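Local coordinates for protein choloylglycine hydrolase (Clostridium perfringens, PDB 2RLC) that hydrolyses the amide bond of glycine- and taurine-conjugated bile salts, releasing free bile acids, and can also join bile acids to amines, at residues His13-Asn18 with Gly76-Asn81; Thr140-Ile145 with Gly170-Ser175; Val258-Gly263 with Lys271-Gln276. All blocks are in the same frame, centred on the assembly; numbering follows the deposited sequence. Where two conformers were deposited one is given.

Followed from the N terminus, the three contacts close in series, so none nests in or crosses another. Contact 1 closes a 57-residue loop rich in strand and faces strand 13-21 of one antiparallel sheet with strand 76-81 of the other. Contact 2 closes a loop of 24 residues and repeats that sheet-to-sheet meeting, through strand 141-146 and the short strand 171-172. Contact 3 spans only seven residues and ties the loop after helix 248-256 to the start of strand 274-282. N81 O and N174 ND2 link contacts 1 and 2 (2.8 Å), both of which touch cholate and glycine; N18 packs against T275 between contacts 1 and 3.

Contact 1: residues His13-Asn18 with Gly76-Asn81; sequences HLFGRN and GCAGLN. With CHD (cholic acid), chain D; GLY (glycine), chain E.
F15 and R17, two residues apart on strand 13-18, both direct their CB atoms at strand 76-81. The tight part lies at F15. With CG anti to the backbone N (chi1 174°), its ring reaches the opposing main chain: F15 CE2 is 3.5 Å from C77 N and F15 CZ is 3.9 Å from A78 CB, while A78 N lies at the ring edge, near its plane. G76 and A78 keep this landing area low. R17 makes the polar part. Its chain, bent at chi2 and chi3, brings R17 NH2 to 2.8 Å from G79 O (147° at the hydrogen), and R17 NH1 adds a weak bond to the same oxygen. R17 NE donates to N18 O at 3.0 Å, almost in the guanidinium plane. Bonds from R17 NE and R17 NH2, on different parts of the group, restrict its rotation; L80 CD1 covers one face. D68 forms a salt bridge with R17 NH1, and cholate O26 lies 2.9 Å from R17 NH2. Beyond L80 the second strand leaves 13-18 and ends at partly exposed N81 in the glycine site, where N81 ND2 makes a weak bond to OXT of the product glycine (3.2 Å). The strand axes run 7.4 Å apart at 14°, as layers of the Ntn-hydrolase sandwich: strand 13-21 is flanked by strands 3-7 and 274-282, strand 76-81 by 69-71 and 141-146, and C77, whose CB points away from strand 13-18, packs on helix 104-111.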
loop_
_atom_site.group_PDB
_atom_site.type_symbol
_atom_site.label_atom_id
_atom_site.label_comp_id
_atom_site.label_asym_id
_atom_site.label_seq_id
_atom_site.Cartn_x
_atom_site.Cartn_y
_atom_site.Cartn_z
ATOM N N HIS A 13 -11.026 -28.802 -16.516
ATOM C CA HIS A 13 -9.882 -27.924 -16.308
ATOM C C HIS A 13 -9.808 -26.788 -17.308
ATOM O O HIS A 13 -9.737 -27.009 -18.521
ATOM C CB HIS A 13 -8.595 -28.746 -16.281
ATOM C CG HIS A 13 -8.543 -29.710 -15.139
ATOM N ND1 HIS A 13 -9.150 -30.947 -15.181
ATOM C CD2 HIS A 13 -8.004 -29.597 -13.902
ATOM C CE1 HIS A 13 -8.967 -31.563 -14.027
ATOM N NE2 HIS A 13 -8.270 -30.768 -13.235
ATOM N N LEU A 14 -9.852 -25.571 -16.768
ATOM C CA LEU A 14 -9.754 -24.350 -17.551
ATOM C C LEU A 14 -8.335 -23.819 -17.489
ATOM O O LEU A 14 -7.700 -23.834 -16.435
ATOM C CB LEU A 14 -10.721 -23.283 -17.027
ATOM C CG LEU A 14 -12.215 -23.605 -16.913
ATOM C CD1 LEU A 14 -12.949 -22.415 -16.309
ATOM C CD2 LEU A 14 -12.831 -23.992 -18.251
ATOM N N PHE A 15 -7.843 -23.354 -18.630
ATOM C CA PHE A 15 -6.523 -22.750 -18.710
ATOM C C PHE A 15 -6.557 -21.633 -19.734
ATOM O O PHE A 15 -7.096 -21.799 -20.827
ATOM C CB PHE A 15 -5.457 -23.790 -19.075
ATOM C CG PHE A 15 -4.097 -23.205 -19.321
ATOM C CD1 PHE A 15 -3.363 -22.640 -18.279
ATOM C CD2 PHE A 15 -3.543 -23.219 -20.598
ATOM C CE1 PHE A 15 -2.098 -22.095 -18.511
ATOM C CE2 PHE A 15 -2.282 -22.682 -20.838
ATOM C CZ PHE A 15 -1.557 -22.116 -19.796
ATOM N N GLY A 16 -5.998 -20.487 -19.374
ATOM C CA GLY A 16 -6.011 -19.342 -20.271
ATOM C C GLY A 16 -5.224 -18.160 -19.764
ATOM O O GLY A 16 -4.404 -18.287 -18.850
ATOM N N ARG A 17 -5.491 -17.002 -20.360
ATOM C CA ARG A 17 -4.673 -15.824 -20.127
ATOM C C ARG A 17 -5.338 -14.534 -20.569
ATOM O O ARG A 17 -6.216 -14.536 -21.441
ATOM C CB ARG A 17 -3.331 -15.972 -20.860
ATOM C CG ARG A 17 -3.450 -16.214 -22.378
ATOM C CD ARG A 17 -3.362 -14.916 -23.191
ATOM N NE ARG A 17 -2.098 -14.219 -22.964
ATOM C CZ ARG A 17 -0.934 -14.575 -23.501
ATOM N NH1 ARG A 17 -0.861 -15.619 -24.317
ATOM N NH2 ARG A 17 0.162 -13.880 -23.229
ATOM N N ASN A 18 -4.904 -13.444 -19.946
ATOM C CA ASN A 18 -5.068 -12.101 -20.477
ATOM C C ASN A 18 -3.889 -11.806 -21.391
ATOM O O ASN A 18 -2.739 -12.066 -21.025
ATOM C CB ASN A 18 -5.059 -11.073 -19.346
ATOM C CG ASN A 18 -6.391 -10.960 -18.632
ATOM O OD1 ASN A 18 -7.417 -11.439 -19.110
ATOM N ND2 ASN A 18 -6.379 -10.299 -17.481
ATOM N N GLY A 76 -2.432 -27.605 -22.689
ATOM C CA GLY A 76 -2.469 -26.178 -22.985
ATOM C C GLY A 76 -1.144 -25.498 -22.708
ATOM O O GLY A 76 -0.403 -25.897 -21.808
ATOM N N CYS A 77 -0.842 -24.468 -23.492
ATOM C CA CYS A 77 0.373 -23.693 -23.309
ATOM C C CYS A 77 0.111 -22.232 -23.641
ATOM O O CYS A 77 -0.593 -21.927 -24.604
ATOM C CB CYS A 77 1.501 -24.243 -24.189
ATOM S SG CYS A 77 3.092 -23.424 -23.969
ATOM N N ALA A 78 0.664 -21.339 -22.826
ATOM C CA ALA A 78 0.583 -19.906 -23.089
ATOM C C ALA A 78 1.955 -19.269 -22.971
ATOM O O ALA A 78 2.712 -19.581 -22.052
ATOM C CB ALA A 78 -0.405 -19.234 -22.132
ATOM N N GLY A 79 2.272 -18.387 -23.914
ATOM C CA GLY A 79 3.501 -17.607 -23.868
ATOM C C GLY A 79 3.218 -16.214 -23.340
ATOM O O GLY A 79 2.334 -15.517 -23.846
ATOM N N LEU A 80 3.963 -15.818 -22.312
ATOM C CA LEU A 80 3.791 -14.513 -21.674
ATOM C C LEU A 80 5.106 -13.738 -21.694
ATOM O O LEU A 80 6.183 -14.336 -21.656
ATOM C CB LEU A 80 3.280 -14.672 -20.232
ATOM C CG LEU A 80 1.832 -15.118 -19.966
ATOM C CD1 LEU A 80 1.579 -16.582 -20.324
ATOM C CD2 LEU A 80 1.467 -14.882 -18.504
ATOM N N ASN A 81 5.009 -12.410 -21.759
ATOM C CA ASN A 81 6.181 -11.535 -21.790
ATOM C C ASN A 81 7.087 -11.753 -20.579
ATOM O O ASN A 81 6.607 -11.915 -19.457
ATOM C CB ASN A 81 5.754 -10.064 -21.883
ATOM C CG ASN A 81 6.883 -9.151 -22.334
ATOM O OD1 ASN A 81 7.640 -9.479 -23.249
ATOM N ND2 ASN A 81 6.994 -7.990 -21.696
HETATM C C1 CHD D . 5.737 -10.835 -35.348
HETATM C C2 CHD D . 6.497 -9.667 -34.716
HETATM C C3 CHD D . 8.002 -9.853 -34.853
HETATM O O3 CHD D . 8.667 -8.816 -34.126
HETATM C C4 CHD D . 8.433 -11.206 -34.291
HETATM C C5 CHD D . 7.620 -12.402 -34.822
HETATM C C6 CHD D . 8.088 -13.688 -34.124
HETATM C C7 CHD D . 7.540 -13.884 -32.703
HETATM O O7 CHD D . 8.293 -13.062 -31.797
HETATM C C8 CHD D . 6.029 -13.614 -32.581
HETATM C C9 CHD D . 5.596 -12.313 -33.294
HETATM C C10 CHD D . 6.091 -12.206 -34.754
HETATM C C11 CHD D . 4.089 -12.029 -33.113
HETATM C C12 CHD D . 3.636 -12.058 -31.645
HETATM O O12 CHD D . 4.161 -10.911 -30.959
HETATM C C13 CHD D . 4.048 -13.363 -30.941
HETATM C C14 CHD D . 5.558 -13.518 -31.122
HETATM C C15 CHD D . 6.006 -14.599 -30.130
HETATM C C16 CHD D . 4.967 -14.474 -28.996
HETATM C C17 CHD D . 4.008 -13.341 -29.408
HETATM C C18 CHD D . 3.248 -14.547 -31.508
HETATM C C19 CHD D . 5.407 -13.230 -35.661
HETATM C C20 CHD D . 2.645 -13.423 -28.687
HETATM C C21 CHD D . 1.703 -12.268 -29.026
HETATM C C22 CHD D . 2.786 -13.534 -27.164
HETATM C C23 CHD D . 3.647 -12.424 -26.550
HETATM O O25 CHD D . 3.384 -10.646 -25.011
HETATM C C24 CHD D . 2.986 -11.781 -25.356
HETATM O O26 CHD D . 2.075 -12.396 -24.759
HETATM N N GLY E . 2.617 -7.061 -19.503
HETATM C CA GLY E . 3.963 -7.363 -19.953
HETATM C C GLY E . 4.997 -6.547 -19.221
HETATM O O GLY E . 4.793 -5.323 -19.063
HETATM O OXT GLY E . 6.019 -7.132 -18.803
#

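Contact 2: residues Thr140-Ile145 with Gly170-Ser175. With GLY (glycine), chain E; CHD (cholic acid), chain D.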
loop_
_atom_site.group_PDB
_atom_site.type_symbol
_atom_site.label_atom_id
_atom_site.label_comp_id
_atom_site.label_asym_id
_atom_site.label_seq_id
_atom_site.Cartn_x
_atom_site.Cartn_y
_atom_site.Cartn_z
ATOM N N THR A 140 10.749 -11.556 -25.842
ATOM C CA THR A 140 11.203 -12.129 -24.578
ATOM C C THR A 140 10.026 -12.832 -23.903
ATOM O O THR A 140 9.019 -12.196 -23.579
ATOM C CB THR A 140 11.786 -11.049 -23.639
ATOM O OG1 THR A 140 10.800 -10.037 -23.389
ATOM C CG2 THR A 140 13.028 -10.407 -24.258
ATOM N N LEU A 141 10.151 -14.144 -23.708
ATOM C CA LEU A 141 9.024 -14.962 -23.259
ATOM C C LEU A 141 9.349 -15.963 -22.157
ATOM O O LEU A 141 10.486 -16.416 -22.013
ATOM C CB LEU A 141 8.424 -15.738 -24.438
ATOM C CG LEU A 141 7.785 -14.996 -25.614
ATOM C CD1 LEU A 141 7.493 -15.982 -26.732
ATOM C CD2 LEU A 141 6.518 -14.270 -25.188
ATOM N N HIS A 142 8.320 -16.281 -21.377
ATOM C CA HIS A 142 8.281 -17.494 -20.575
ATOM C C HIS A 142 6.905 -18.137 -20.747
ATOM O O HIS A 142 5.963 -17.485 -21.213
ATOM C CB HIS A 142 8.673 -17.236 -19.107
ATOM C CG HIS A 142 7.694 -16.410 -18.327
ATOM N ND1 HIS A 142 6.825 -15.513 -18.910
ATOM C CD2 HIS A 142 7.486 -16.318 -16.991
ATOM C CE1 HIS A 142 6.105 -14.925 -17.971
ATOM N NE2 HIS A 142 6.488 -15.394 -16.798
ATOM N N TRP A 143 6.797 -19.418 -20.414
ATOM C CA TRP A 143 5.602 -20.181 -20.751
ATOM C C TRP A 143 4.972 -20.866 -19.555
ATOM O O TRP A 143 5.667 -21.301 -18.635
ATOM C CB TRP A 143 5.913 -21.227 -21.828
ATOM C CG TRP A 143 6.367 -20.641 -23.132
ATOM C CD1 TRP A 143 5.595 -20.388 -24.229
ATOM C CD2 TRP A 143 7.698 -20.236 -23.476
ATOM N NE1 TRP A 143 6.361 -19.848 -25.235
ATOM C CE2 TRP A 143 7.656 -19.743 -24.801
ATOM C CE3 TRP A 143 8.924 -20.247 -22.796
ATOM C CZ2 TRP A 143 8.794 -19.262 -25.460
ATOM C CZ3 TRP A 143 10.055 -19.763 -23.450
ATOM C CH2 TRP A 143 9.980 -19.280 -24.771
HETATM N N MSE A 144 3.647 -20.952 -19.580
HETATM C CA MSE A 144 2.910 -21.777 -18.637
HETATM C C MSE A 144 2.256 -22.916 -19.400
HETATM O O MSE A 144 1.622 -22.701 -20.435
HETATM C CB MSE A 144 1.864 -20.957 -17.881
HETATM C CG MSE A 144 1.167 -21.728 -16.775
HETATM SE SE MSE A 144 0.067 -20.570 -15.672
HETATM C CE MSE A 144 -1.001 -21.918 -14.775
ATOM N N ILE A 145 2.435 -24.131 -18.894
ATOM C CA ILE A 145 1.890 -25.325 -19.531
ATOM C C ILE A 145 1.011 -26.045 -18.513
ATOM O O ILE A 145 1.374 -26.157 -17.341
ATOM C CB ILE A 145 3.021 -26.261 -20.048
ATOM C CG1 ILE A 145 3.954 -25.501 -21.002
ATOM C CG2 ILE A 145 2.440 -27.492 -20.735
ATOM C CD1 ILE A 145 5.285 -26.183 -21.264
ATOM N N GLY A 170 -1.156 -21.687 -9.549
ATOM C CA GLY A 170 -2.178 -21.698 -10.597
ATOM C C GLY A 170 -2.167 -20.454 -11.467
ATOM O O GLY A 170 -3.089 -20.240 -12.263
ATOM N N VAL A 171 -1.128 -19.635 -11.310
ATOM C CA VAL A 171 -1.041 -18.344 -11.996
ATOM C C VAL A 171 0.369 -18.035 -12.503
ATOM O O VAL A 171 1.357 -18.620 -12.050
ATOM C CB VAL A 171 -1.542 -17.160 -11.104
ATOM C CG1 VAL A 171 -2.890 -17.477 -10.468
ATOM C CG2 VAL A 171 -0.523 -16.806 -10.026
ATOM N N LEU A 172 0.448 -17.105 -13.449
ATOM C CA LEU A 172 1.719 -16.588 -13.931
ATOM C C LEU A 172 1.490 -15.182 -14.464
ATOM O O LEU A 172 0.420 -14.884 -14.994
ATOM C CB LEU A 172 2.290 -17.485 -15.038
ATOM C CG LEU A 172 3.717 -17.208 -15.534
ATOM C CD1 LEU A 172 4.756 -17.478 -14.445
ATOM C CD2 LEU A 172 4.029 -18.026 -16.782
ATOM N N THR A 173 2.486 -14.316 -14.307
ATOM C CA THR A 173 2.444 -13.006 -14.950
ATOM C C THR A 173 3.707 -12.787 -15.775
ATOM O O THR A 173 3.938 -13.494 -16.754
ATOM C CB THR A 173 2.197 -11.840 -13.956
ATOM O OG1 THR A 173 3.204 -11.839 -12.939
ATOM C CG2 THR A 173 0.805 -11.938 -13.317
ATOM N N ASN A 174 4.524 -11.816 -15.380
ATOM C CA ASN A 174 5.748 -11.505 -16.102
ATOM C C ASN A 174 6.942 -11.513 -15.149
ATOM O O ASN A 174 6.930 -12.240 -14.154
ATOM C CB ASN A 174 5.604 -10.166 -16.833
ATOM C CG ASN A 174 4.294 -10.054 -17.603
ATOM O OD1 ASN A 174 3.384 -9.328 -17.201
ATOM N ND2 ASN A 174 4.188 -10.791 -18.705
ATOM N N SER A 175 7.966 -10.722 -15.457
ATOM C CA SER A 175 9.163 -10.620 -14.620
ATOM C C SER A 175 8.853 -10.077 -13.219
ATOM O O SER A 175 7.897 -9.311 -13.053
ATOM C CB SER A 175 10.212 -9.753 -15.315
ATOM O OG SER A 175 10.575 -10.335 -16.551
HETATM N N GLY E . 2.617 -7.061 -19.503
HETATM C CA GLY E . 3.963 -7.363 -19.953
HETATM C C GLY E . 4.997 -6.547 -19.221
HETATM O O GLY E . 4.793 -5.323 -19.063
HETATM O OXT GLY E . 6.019 -7.132 -18.803
HETATM C C1 CHD D . 5.737 -10.835 -35.348
HETATM C C2 CHD D . 6.497 -9.667 -34.716
HETATM C C3 CHD D . 8.002 -9.853 -34.853
HETATM O O3 CHD D . 8.667 -8.816 -34.126
HETATM C C4 CHD D . 8.433 -11.206 -34.291
HETATM C C5 CHD D . 7.620 -12.402 -34.822
HETATM C C6 CHD D . 8.088 -13.688 -34.124
HETATM C C7 CHD D . 7.540 -13.884 -32.703
HETATM O O7 CHD D . 8.293 -13.062 -31.797
HETATM C C8 CHD D . 6.029 -13.614 -32.581
HETATM C C9 CHD D . 5.596 -12.313 -33.294
HETATM C C10 CHD D . 6.091 -12.206 -34.754
HETATM C C11 CHD D . 4.089 -12.029 -33.113
HETATM C C12 CHD D . 3.636 -12.058 -31.645
HETATM O O12 CHD D . 4.161 -10.911 -30.959
HETATM C C13 CHD D . 4.048 -13.363 -30.941
HETATM C C14 CHD D . 5.558 -13.518 -31.122
HETATM C C15 CHD D . 6.006 -14.599 -30.130
HETATM C C16 CHD D . 4.967 -14.474 -28.996
HETATM C C17 CHD D . 4.008 -13.341 -29.408
HETATM C C18 CHD D . 3.248 -14.547 -31.508
HETATM C C19 CHD D . 5.407 -13.230 -35.661
HETATM C C20 CHD D . 2.645 -13.423 -28.687
HETATM C C21 CHD D . 1.703 -12.268 -29.026
HETATM C C22 CHD D . 2.786 -13.534 -27.164
HETATM C C23 CHD D . 3.647 -12.424 -26.550
HETATM O O25 CHD D . 3.384 -10.646 -25.011
HETATM C C24 CHD D . 2.986 -11.781 -25.356
HETATM O O26 CHD D . 2.075 -12.396 -24.759
#
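G170 meets M144 first: the extended selenomethionine chain lays its CE 3.7 Å from G170 O, and SE passes close to the V171 backbone. V171 itself turns from the contact to pack on F228 of helix 224-242. L172 then supplies most of the apolar contact. CG anti to the backbone N (chi1 -172°) puts its branched end between M144 and H142. There L172 CD2 is 3.8 Å from M144 CB, and it sits over one face of the H142 imidazole, 3.8 Å from the ring centroid and 21° off the normal, a CH-pi contact displaced toward the rim. The ring is also held outside the pair: H142 ND1 is hydrogen-bonded to L80 O, and F82 stacks on it. The T173 side chain points away, its OG1 bonded to P224 O. N174 meets H142 through its backbone CA, and its side chain turns away into the active site. There N174 OD1 receives a weak bond from the amino N of the bound glycine (3.3 Å) and is bonded as well to R227 NH2 and to the backbone N of the oxidised cysteine at position 1, while N174 ND2 is held by N81 O. On strand 141-145, L141 CD2 touches cholate C23 at 3.7 Å. The CH-pi and apolar packing of L172 on H142 and M144 therefore joins the two sheets, whereas the amide oxygen of N174 gathers several N-H donors, consistent with its helping to place the amino terminus of the nucleophile beside the leaving amine.

Contact 3: residues Val258-Gly263 with Lys271-Gln276; sequences VAMVRG and KSDLTQ. With SO4 (sulfate ion), chain B.
M260 and T275 form the direct link. The amide N of M260 donates to T275 OG1 at 2.8 Å (151°), and T275 N returns a weaker bond to M260 O, 3.4 Å long but nearly straight. The hydroxyl thus stands in for a backbone acceptor, and A259 CB packs 3.4 Å from T275 OG1. The M260 side chain, deposited in two conformers, passes across D273; in one of them M260 SE approaches D273 OD2, a detail that remains doubtful. Farther along, R262 and L274 run alongside one another in the same direction. L274 CD2 sits 3.7 Å above the centre of the R262 guanidinium. R262 CG is anti to the backbone N (chi1 -163°) and the chain bends at chi3, which carries R262 NH1 to sulfate O3 at 2.7 Å, in the guanidinium plane. The sulfate, probably from the crystallisation liquor, is also held by S272: N donates to O2 (3.0 Å, 174°) and OG to O1. S272 OG takes a weak bond from G263 N. A water lies 2.8 Å from V261 O and 2.9 Å from D273 O, bridging the two backbones. In the outer shell, D20 binds T275 OG1, R266 binds S272 OG, and E250 of the second subunit forms a salt bridge with R262 NE. This is a loop doubled back before strand 274-282 at a subunit interface of the tetramer, with M260 lining the glycine pocket of the Ntn-hydrolase active site.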
loop_
_atom_site.group_PDB
_atom_site.type_symbol
_atom_site.label_atom_id
_atom_site.label_comp_id
_atom_site.label_asym_id
_atom_site.label_seq_id
_atom_site.Cartn_x
_atom_site.Cartn_y
_atom_site.Cartn_z
ATOM N N VAL A 258 -7.461 -8.045 -13.025
ATOM C CA VAL A 258 -6.094 -7.650 -13.376
ATOM C C VAL A 258 -5.952 -7.207 -14.836
ATOM O O VAL A 258 -4.834 -7.036 -15.336
ATOM C CB VAL A 258 -5.068 -8.765 -13.055
ATOM C CG1 VAL A 258 -4.941 -8.958 -11.541
ATOM C CG2 VAL A 258 -5.443 -10.068 -13.762
ATOM N N ALA A 259 -7.087 -7.019 -15.507
ATOM C CA ALA A 259 -7.109 -6.524 -16.881
ATOM C C ALA A 259 -6.772 -5.037 -16.941
ATOM O O ALA A 259 -7.243 -4.252 -16.115
ATOM C CB ALA A 259 -8.475 -6.786 -17.518
HETATM N N MSE A 260 -5.960 -4.654 -17.922
HETATM C CA MSE A 260 -5.574 -3.258 -18.095
HETATM C C MSE A 260 -6.649 -2.477 -18.837
HETATM O O MSE A 260 -7.260 -2.984 -19.779
HETATM C CB MSE A 260 -4.242 -3.150 -18.832
HETATM C CG MSE A 260 -3.060 -3.682 -18.050
HETATM SE SE MSE A 260 -1.473 -3.743 -19.166
HETATM C CE MSE A 260 -0.353 -4.860 -18.035
ATOM N N VAL A 261 -6.866 -1.240 -18.395
ATOM C CA VAL A 261 -7.923 -0.382 -18.912
ATOM C C VAL A 261 -7.296 0.750 -19.726
ATOM O O VAL A 261 -6.295 1.341 -19.307
ATOM C CB VAL A 261 -8.776 0.188 -17.745
ATOM C CG1 VAL A 261 -9.964 0.982 -18.265
ATOM C CG2 VAL A 261 -9.262 -0.938 -16.837
ATOM N N ARG A 262 -7.884 1.040 -20.888
ATOM C CA ARG A 262 -7.362 2.064 -21.795
ATOM C C ARG A 262 -7.116 3.387 -21.079
ATOM O O ARG A 262 -7.973 3.860 -20.334
ATOM C CB ARG A 262 -8.321 2.287 -22.970
ATOM C CG ARG A 262 -7.692 3.010 -24.153
ATOM C CD ARG A 262 -8.724 3.362 -25.218
ATOM N NE ARG A 262 -9.324 2.178 -25.830
ATOM C CZ ARG A 262 -8.815 1.517 -26.867
ATOM N NH1 ARG A 262 -7.672 1.906 -27.425
ATOM N NH2 ARG A 262 -9.452 0.458 -27.350
ATOM N N GLY A 263 -5.935 3.963 -21.303
ATOM C CA GLY A 263 -5.597 5.282 -20.772
ATOM C C GLY A 263 -4.686 5.328 -19.558
ATOM O O GLY A 263 -3.924 6.288 -19.397
ATOM N N LYS A 271 1.431 5.057 -25.863
ATOM C CA LYS A 271 0.346 4.170 -26.272
ATOM C C LYS A 271 -0.248 3.482 -25.049
ATOM O O LYS A 271 0.460 3.213 -24.077
ATOM C CB LYS A 271 0.848 3.118 -27.264
ATOM C CG LYS A 271 1.116 3.644 -28.666
ATOM C CD LYS A 271 1.644 2.531 -29.566
ATOM C CE LYS A 271 1.719 2.964 -31.023
ATOM N NZ LYS A 271 0.369 3.109 -31.645
ATOM N N SER A 272 -1.546 3.203 -25.102
ATOM C CA SER A 272 -2.214 2.497 -24.015
ATOM C C SER A 272 -1.980 0.997 -24.099
ATOM O O SER A 272 -2.295 0.353 -25.103
ATOM C CB SER A 272 -3.712 2.806 -23.984
ATOM O OG SER A 272 -3.941 4.140 -23.568
ATOM N N ASP A 273 -1.403 0.456 -23.033
ATOM C CA ASP A 273 -1.272 -0.976 -22.869
ATOM C C ASP A 273 -2.599 -1.469 -22.308
ATOM O O ASP A 273 -3.049 -1.009 -21.260
ATOM C CB ASP A 273 -0.128 -1.284 -21.901
ATOM C CG ASP A 273 0.335 -2.727 -21.969
ATOM O OD1 ASP A 273 -0.107 -3.474 -22.867
ATOM O OD2 ASP A 273 1.157 -3.113 -21.112
ATOM N N LEU A 274 -3.250 -2.378 -23.021
ATOM C CA LEU A 274 -4.531 -2.881 -22.547
ATOM C C LEU A 274 -4.641 -4.390 -22.671
ATOM O O LEU A 274 -3.842 -5.024 -23.361
ATOM C CB LEU A 274 -5.696 -2.162 -23.239
ATOM C CG LEU A 274 -5.776 -2.144 -24.763
ATOM C CD1 LEU A 274 -6.631 -3.292 -25.241
ATOM C CD2 LEU A 274 -6.368 -0.834 -25.227
ATOM N N THR A 275 -5.618 -4.958 -21.974
ATOM C CA THR A 275 -5.943 -6.363 -22.128
ATOM C C THR A 275 -6.732 -6.512 -23.419
ATOM O O THR A 275 -7.939 -6.256 -23.468
ATOM C CB THR A 275 -6.708 -6.907 -20.909
ATOM O OG1 THR A 275 -5.868 -6.798 -19.756
ATOM C CG2 THR A 275 -7.086 -8.375 -21.111
ATOM N N GLN A 276 -6.014 -6.901 -24.469
ATOM C CA GLN A 276 -6.569 -7.007 -25.812
ATOM C C GLN A 276 -7.581 -8.131 -25.901
ATOM O O GLN A 276 -8.653 -7.961 -26.485
ATOM C CB GLN A 276 -5.451 -7.204 -26.841
ATOM C CG GLN A 276 -4.464 -6.039 -26.913
ATOM C CD GLN A 276 -5.023 -4.818 -27.634
ATOM O OE1 GLN A 276 -6.158 -4.823 -28.118
ATOM N NE2 GLN A 276 -4.222 -3.757 -27.702
HETATM S S SO4 B . -4.477 4.382 -27.203
HETATM O O1 SO4 B . -4.372 5.233 -26.026
HETATM O O2 SO4 B . -3.156 3.842 -27.515
HETATM O O3 SO4 B . -5.403 3.291 -26.925
HETATM O O4 SO4 B . -4.968 5.168 -28.332
HETATM O O HOH W 1 -3.907 1.685 -20.636
#